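Regulator of nonsense transcripts 2 (Homo sapiens, PDB 4CEM) acts in nonsense-mediated mRNA decay; its first MIF4G domain, one of three, is all-helical and probably serves as a binding scaffold. Local coordinates at residues K63-Q68 and N104-L109; L80-Y85 and Q115-F120. One frame throughout, in Å; residues are numbered along the deposited sequence.

Contact 1: K63-Q68 and N104-L109; sequences KTITEQ and NCAVHL
Cys105, near the start of helix 103-116, faces the loop 63-68 that joins helices 52-61 and 70-79. Its SG lies anti to the backbone N (chi1 -179°). The sulfur meets Ile65 on CG2, with SG 3.7 Å from that methyl. Cys105 SG also comes 3.5 Å from Thr66 O. On the other side-chain atom, Cys105 CB, the carboxylate of Glu67 approaches, and its OE1 stands 3.6 Å away. The Glu67 chain is bent at chi2 (44°), which turns CD out of an extended line. The stronger partner of that OE1 is Arg70 on helix 70-79, which forms a salt bridge with it. Glu67 N is hydrogen-bonded to the side-chain OD1 of Asp102, just ahead of the helix.

Ala106 comes next. Its CB lies 4.2 Å from Ile65 CG2, and its backbone N is 3.8 Å from the same methyl. Phe152 of helix 143-158 also touches this alanine.

One turn beyond Cys105, Leu109 and Ile65 reach toward each other tip to tip. Leu109 CD1 touches Ile65 CD1 at 3.9 Å.

Ile65 is the main apolar side chain that the loop gives to this contact. CG2 meets Cys105 and Ala106, while the CG1-CD1 branch meets Leu109 and also borders Ala106. The chemistry is mainly buried apolar packing, bordered by the carboxylate of Glu67, whose charge is probably offset by the salt bridge to Arg70.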
loop_
_atom_site.group_PDB
_atom_site.type_symbol
_atom_site.label_atom_id
_atom_site.label_comp_id
_atom_site.label_asym_id
_atom_site.label_seq_id
_atom_site.Cartn_x
_atom_site.Cartn_y
_atom_site.Cartn_z
ATOM N N LYS A 63 0.713 -4.351 19.330
ATOM C CA LYS A 63 0.483 -2.961 18.944
ATOM C C LYS A 63 1.701 -2.329 18.304
ATOM O O LYS A 63 1.566 -1.351 17.590
ATOM C CB LYS A 63 0.012 -2.133 20.141
ATOM C CG LYS A 63 -1.366 -2.560 20.621
ATOM C CD LYS A 63 -1.930 -1.662 21.712
ATOM C CE LYS A 63 -3.459 -1.707 21.702
ATOM N NZ LYS A 63 -4.043 -1.666 23.069
ATOM N N THR A 64 2.879 -2.901 18.535
ATOM C CA THR A 64 4.131 -2.385 17.979
ATOM C C THR A 64 4.884 -3.486 17.229
ATOM O O THR A 64 6.024 -3.822 17.564
ATOM C CB THR A 64 5.026 -1.846 19.107
ATOM O OG1 THR A 64 5.235 -2.878 20.084
ATOM C CG2 THR A 64 4.377 -0.637 19.777
ATOM N N ILE A 65 4.237 -4.065 16.223
ATOM C CA ILE A 65 4.830 -5.175 15.488
ATOM C C ILE A 65 6.024 -4.675 14.695
ATOM O O ILE A 65 5.959 -3.648 14.042
ATOM C CB ILE A 65 3.827 -5.854 14.538
ATOM C CG1 ILE A 65 2.766 -6.597 15.348
ATOM C CG2 ILE A 65 4.544 -6.831 13.611
ATOM C CD1 ILE A 65 1.601 -7.098 14.513
ATOM N N THR A 66 7.106 -5.433 14.751
ATOM C CA THR A 66 8.379 -5.016 14.199
ATOM C C THR A 66 9.124 -6.207 13.620
ATOM O O THR A 66 9.065 -7.293 14.174
ATOM C CB THR A 66 9.193 -4.354 15.304
ATOM O OG1 THR A 66 8.901 -2.957 15.297
ATOM C CG2 THR A 66 10.669 -4.572 15.119
ATOM N N GLU A 67 9.818 -5.990 12.504
ATOM C CA GLU A 67 10.490 -7.069 11.782
ATOM C C GLU A 67 11.427 -7.853 12.683
ATOM O O GLU A 67 11.462 -9.073 12.630
ATOM C CB GLU A 67 11.253 -6.531 10.560
ATOM C CG GLU A 67 12.018 -7.588 9.747
ATOM C CD GLU A 67 11.239 -8.885 9.497
ATOM O OE1 GLU A 67 10.072 -8.848 9.044
ATOM O OE2 GLU A 67 11.798 -9.970 9.754
ATOM N N GLN A 68 12.165 -7.161 13.537
ATOM C CA GLN A 68 13.129 -7.844 14.400
ATOM C C GLN A 68 12.457 -8.584 15.572
ATOM O O GLN A 68 13.145 -9.150 16.426
ATOM C CB GLN A 68 14.255 -6.897 14.877
ATOM C CG GLN A 68 13.888 -5.427 15.063
ATOM C CD GLN A 68 13.813 -4.648 13.750
ATOM O OE1 GLN A 68 12.829 -3.949 13.480
ATOM N NE2 GLN A 68 14.856 -4.770 12.925
ATOM N N ASN A 104 5.475 -7.036 6.229
ATOM C CA ASN A 104 5.653 -8.476 6.048
ATOM C C ASN A 104 5.592 -9.249 7.355
ATOM O O ASN A 104 5.019 -10.329 7.396
ATOM C CB ASN A 104 6.967 -8.793 5.333
ATOM C CG ASN A 104 6.902 -8.546 3.826
ATOM O OD1 ASN A 104 5.830 -8.580 3.214
ATOM N ND2 ASN A 104 8.068 -8.320 3.218
ATOM N N CYS A 105 6.176 -8.710 8.422
ATOM C CA CYS A 105 6.093 -9.362 9.729
ATOM C C CYS A 105 4.645 -9.443 10.206
ATOM O O CYS A 105 4.179 -10.509 10.618
ATOM C CB CYS A 105 6.935 -8.633 10.773
ATOM S SG CYS A 105 6.893 -9.416 12.402
ATOM N N ALA A 106 3.927 -8.325 10.133
ATOM C CA ALA A 106 2.523 -8.299 10.550
ATOM C C ALA A 106 1.710 -9.352 9.792
ATOM O O ALA A 106 0.898 -10.077 10.388
ATOM C CB ALA A 106 1.929 -6.919 10.340
ATOM N N VAL A 107 1.949 -9.449 8.484
ATOM C CA VAL A 107 1.226 -10.396 7.642
ATOM C C VAL A 107 1.579 -11.818 8.065
ATOM O O VAL A 107 0.712 -12.700 8.097
ATOM C CB VAL A 107 1.538 -10.180 6.133
ATOM C CG1 VAL A 107 0.935 -11.284 5.279
ATOM C CG2 VAL A 107 1.024 -8.825 5.669
ATOM N N HIS A 108 2.848 -12.037 8.400
ATOM C CA HIS A 108 3.280 -13.340 8.912
ATOM C C HIS A 108 2.530 -13.702 10.160
ATOM O O HIS A 108 2.073 -14.833 10.294
ATOM C CB HIS A 108 4.798 -13.364 9.152
ATOM C CG HIS A 108 5.272 -14.510 10.027
ATOM N ND1 HIS A 108 5.453 -15.760 9.556
ATOM C CD2 HIS A 108 5.621 -14.545 11.374
ATOM C CE1 HIS A 108 5.879 -16.556 10.548
ATOM N NE2 HIS A 108 5.984 -15.811 11.663
ATOM N N LEU A 109 2.399 -12.750 11.088
ATOM C CA LEU A 109 1.686 -13.003 12.343
ATOM C C LEU A 109 0.211 -13.198 12.072
ATOM O O LEU A 109 -0.410 -14.055 12.685
ATOM C CB LEU A 109 1.887 -11.881 13.367
ATOM C CG LEU A 109 3.285 -11.808 13.998
ATOM C CD1 LEU A 109 3.442 -10.570 14.877
ATOM C CD2 LEU A 109 3.619 -13.078 14.772
#

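Contact 2: L80-Y85 and Q115-F120; sequences LNLSKY and QRYADF
Tyr117 extends its phenol from just beyond the C-terminal end of helix 103-116 to the loop 80-85, which links two helices of the all-helical MIF4G domain. Its OH accepts a hydrogen bond from Leu82 N at 2.9 Å, with an N-H...O angle of 159°. Leu82 CB packs beside this bond, 3.4 Å from the same OH. Further along the ring, Tyr117 CE1 lies 3.5 Å from Ser83 N, which approaches obliquely.

A water forms the next layer. It donates to Leu80 O and accepts from Tyr117 OH at 2.7 Å and from Arg116 NH1. The phenol oxygen thus has two polar partners, one backbone N-H and one water. A phenylalanine in place of Tyr117 would probably leave Leu82 N without its acceptor and the water without one of its three partners.

Several groups position these atoms. Tyr117 CG lies anti to its own carbonyl carbon (chi1 -53°), and Arg116 CG sits over one ring face, offset toward the rim. Phe77 of helix 70-79 and Ile86 of helix 86-95 also touch the tyrosine. A type I turn runs from Leu82 to Tyr85, the N-cap residue of helix 86-95. Overlapping its start is an Asx turn, in which Ser83 N donates to Asn81 OD1 at 3.0 Å, in the carbonyl plane.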
loop_
_atom_site.group_PDB
_atom_site.type_symbol
_atom_site.label_atom_id
_atom_site.label_comp_id
_atom_site.label_asym_id
_atom_site.label_seq_id
_atom_site.Cartn_x
_atom_site.Cartn_y
_atom_site.Cartn_z
ATOM N N LEU A 80 0.759 -19.724 23.538
ATOM C CA LEU A 80 -0.455 -19.153 24.095
ATOM C C LEU A 80 -1.716 -19.769 23.492
ATOM O O LEU A 80 -1.748 -20.123 22.320
ATOM C CB LEU A 80 -0.490 -17.649 23.826
ATOM C CG LEU A 80 0.642 -16.761 24.327
ATOM C CD1 LEU A 80 0.347 -15.320 23.962
ATOM C CD2 LEU A 80 0.799 -16.891 25.829
ATOM N N ASN A 81 -2.761 -19.880 24.307
ATOM C CA ASN A 81 -4.104 -20.174 23.809
ATOM C C ASN A 81 -4.839 -18.854 23.686
ATOM O O ASN A 81 -5.333 -18.325 24.674
ATOM C CB ASN A 81 -4.857 -21.126 24.749
ATOM C CG ASN A 81 -6.241 -21.488 24.236
ATOM O OD1 ASN A 81 -6.817 -20.789 23.403
ATOM N ND2 ASN A 81 -6.775 -22.594 24.725
ATOM N N LEU A 82 -4.908 -18.333 22.468
ATOM C CA LEU A 82 -5.503 -17.020 22.212
ATOM C C LEU A 82 -6.978 -17.118 21.804
ATOM O O LEU A 82 -7.559 -16.130 21.356
ATOM C CB LEU A 82 -4.679 -16.277 21.145
ATOM C CG LEU A 82 -3.328 -15.709 21.614
ATOM C CD1 LEU A 82 -2.327 -15.647 20.472
ATOM C CD2 LEU A 82 -3.480 -14.330 22.242
ATOM N N SER A 83 -7.579 -18.297 21.990
ATOM C CA SER A 83 -8.982 -18.544 21.636
ATOM C C SER A 83 -9.948 -17.451 22.071
ATOM O O SER A 83 -10.861 -17.115 21.321
ATOM C CB SER A 83 -9.471 -19.864 22.226
ATOM O OG SER A 83 -9.000 -20.963 21.472
ATOM N N LYS A 84 -9.749 -16.909 23.274
ATOM C CA LYS A 84 -10.646 -15.900 23.828
ATOM C C LYS A 84 -10.247 -14.467 23.509
ATOM O O LYS A 84 -11.005 -13.548 23.817
ATOM C CB LYS A 84 -10.738 -16.058 25.346
ATOM C CG LYS A 84 -11.397 -17.351 25.809
ATOM C CD LYS A 84 -11.346 -17.454 27.328
ATOM C CE LYS A 84 -11.425 -18.895 27.823
ATOM N NZ LYS A 84 -12.784 -19.493 27.666
ATOM N N TYR A 85 -9.077 -14.256 22.904
ATOM C CA TYR A 85 -8.526 -12.895 22.780
ATOM C C TYR A 85 -8.403 -12.395 21.331
ATOM O O TYR A 85 -7.681 -11.427 21.053
ATOM C CB TYR A 85 -7.179 -12.814 23.501
ATOM C CG TYR A 85 -7.223 -13.320 24.926
ATOM C CD1 TYR A 85 -7.193 -14.689 25.196
ATOM C CD2 TYR A 85 -7.299 -12.436 26.007
ATOM C CE1 TYR A 85 -7.236 -15.164 26.495
ATOM C CE2 TYR A 85 -7.346 -12.903 27.316
ATOM C CZ TYR A 85 -7.312 -14.270 27.549
ATOM O OH TYR A 85 -7.353 -14.765 28.828
ATOM N N GLN A 115 -4.267 -19.340 10.534
ATOM C CA GLN A 115 -4.081 -20.788 10.387
ATOM C C GLN A 115 -4.451 -21.562 11.653
ATOM O O GLN A 115 -4.725 -22.763 11.587
ATOM C CB GLN A 115 -2.648 -21.126 9.951
ATOM C CG GLN A 115 -2.342 -20.775 8.499
ATOM C CD GLN A 115 -0.848 -20.681 8.203
ATOM O OE1 GLN A 115 -0.063 -21.514 8.650
ATOM N NE2 GLN A 115 -0.456 -19.673 7.436
ATOM N N ARG A 116 -4.457 -20.888 12.798
ATOM C CA ARG A 116 -4.820 -21.540 14.050
ATOM C C ARG A 116 -6.282 -21.317 14.455
ATOM O O ARG A 116 -6.903 -22.235 14.981
ATOM C CB ARG A 116 -3.896 -21.084 15.174
ATOM C CG ARG A 116 -4.019 -21.929 16.430
ATOM C CD ARG A 116 -2.826 -21.733 17.344
ATOM N NE ARG A 116 -1.673 -22.534 16.937
ATOM C CZ ARG A 116 -0.517 -22.576 17.600
ATOM N NH1 ARG A 116 -0.339 -21.859 18.710
ATOM N NH2 ARG A 116 0.473 -23.339 17.156
ATOM N N TYR A 117 -6.814 -20.119 14.189
ATOM C CA TYR A 117 -8.127 -19.690 14.688
ATOM C C TYR A 117 -9.123 -19.260 13.601
ATOM O O TYR A 117 -8.920 -18.251 12.923
ATOM C CB TYR A 117 -7.948 -18.512 15.645
ATOM C CG TYR A 117 -6.966 -18.768 16.763
ATOM C CD1 TYR A 117 -7.344 -19.478 17.900
ATOM C CD2 TYR A 117 -5.668 -18.281 16.702
ATOM C CE1 TYR A 117 -6.452 -19.703 18.935
ATOM C CE2 TYR A 117 -4.774 -18.504 17.735
ATOM C CZ TYR A 117 -5.173 -19.216 18.844
ATOM O OH TYR A 117 -4.293 -19.442 19.863
ATOM N N ALA A 118 -10.222 -20.003 13.485
ATOM C CA ALA A 118 -11.304 -19.686 12.545
ATOM C C ALA A 118 -11.910 -18.295 12.725
ATOM O O ALA A 118 -12.349 -17.691 11.755
ATOM C CB ALA A 118 -12.394 -20.745 12.625
ATOM N N ASP A 119 -11.921 -17.777 13.949
ATOM C CA ASP A 119 -12.511 -16.457 14.228
ATOM C C ASP A 119 -11.691 -15.279 13.741
ATOM O O ASP A 119 -12.184 -14.148 13.738
ATOM C CB ASP A 119 -12.714 -16.260 15.735
ATOM C CG ASP A 119 -13.769 -17.159 16.302
ATOM O OD1 ASP A 119 -14.397 -17.902 15.523
ATOM O OD2 ASP A 119 -13.964 -17.130 17.537
ATOM N N PHE A 120 -10.444 -15.518 13.353
ATOM C CA PHE A 120 -9.532 -14.415 13.081
ATOM C C PHE A 120 -9.930 -13.578 11.873
ATOM O O PHE A 120 -10.104 -12.368 11.992
ATOM C CB PHE A 120 -8.102 -14.924 12.905
ATOM C CG PHE A 120 -7.085 -13.820 12.795
ATOM C CD1 PHE A 120 -6.789 -13.023 13.896
ATOM C CD2 PHE A 120 -6.434 -13.568 11.596
ATOM C CE1 PHE A 120 -5.863 -11.999 13.807
ATOM C CE2 PHE A 120 -5.507 -12.544 11.503
ATOM C CZ PHE A 120 -5.220 -11.758 12.608
HETATM O O HOH W 1 -1.598 -19.380 19.663
#

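From the N terminus, the chain leaves helix 52-61 and enters the loop 63-68, the first half of contact 1. It then runs through helix 70-79 to the loop 80-85, the first half of contact 2. Helix 86-95 follows. Contact 1 is then closed by residues 104-109 near the start of helix 103-116, and contact 2 by residues 115-120, where that helix ends and the chain turns into helix 120-137. The two closures cross, since their segments alternate along the chain. Their centres lie about 17 Å apart, and they do not touch. Together they fix the loops at both ends of helix 70-79 to the start of helix 103-116 and the turn after it.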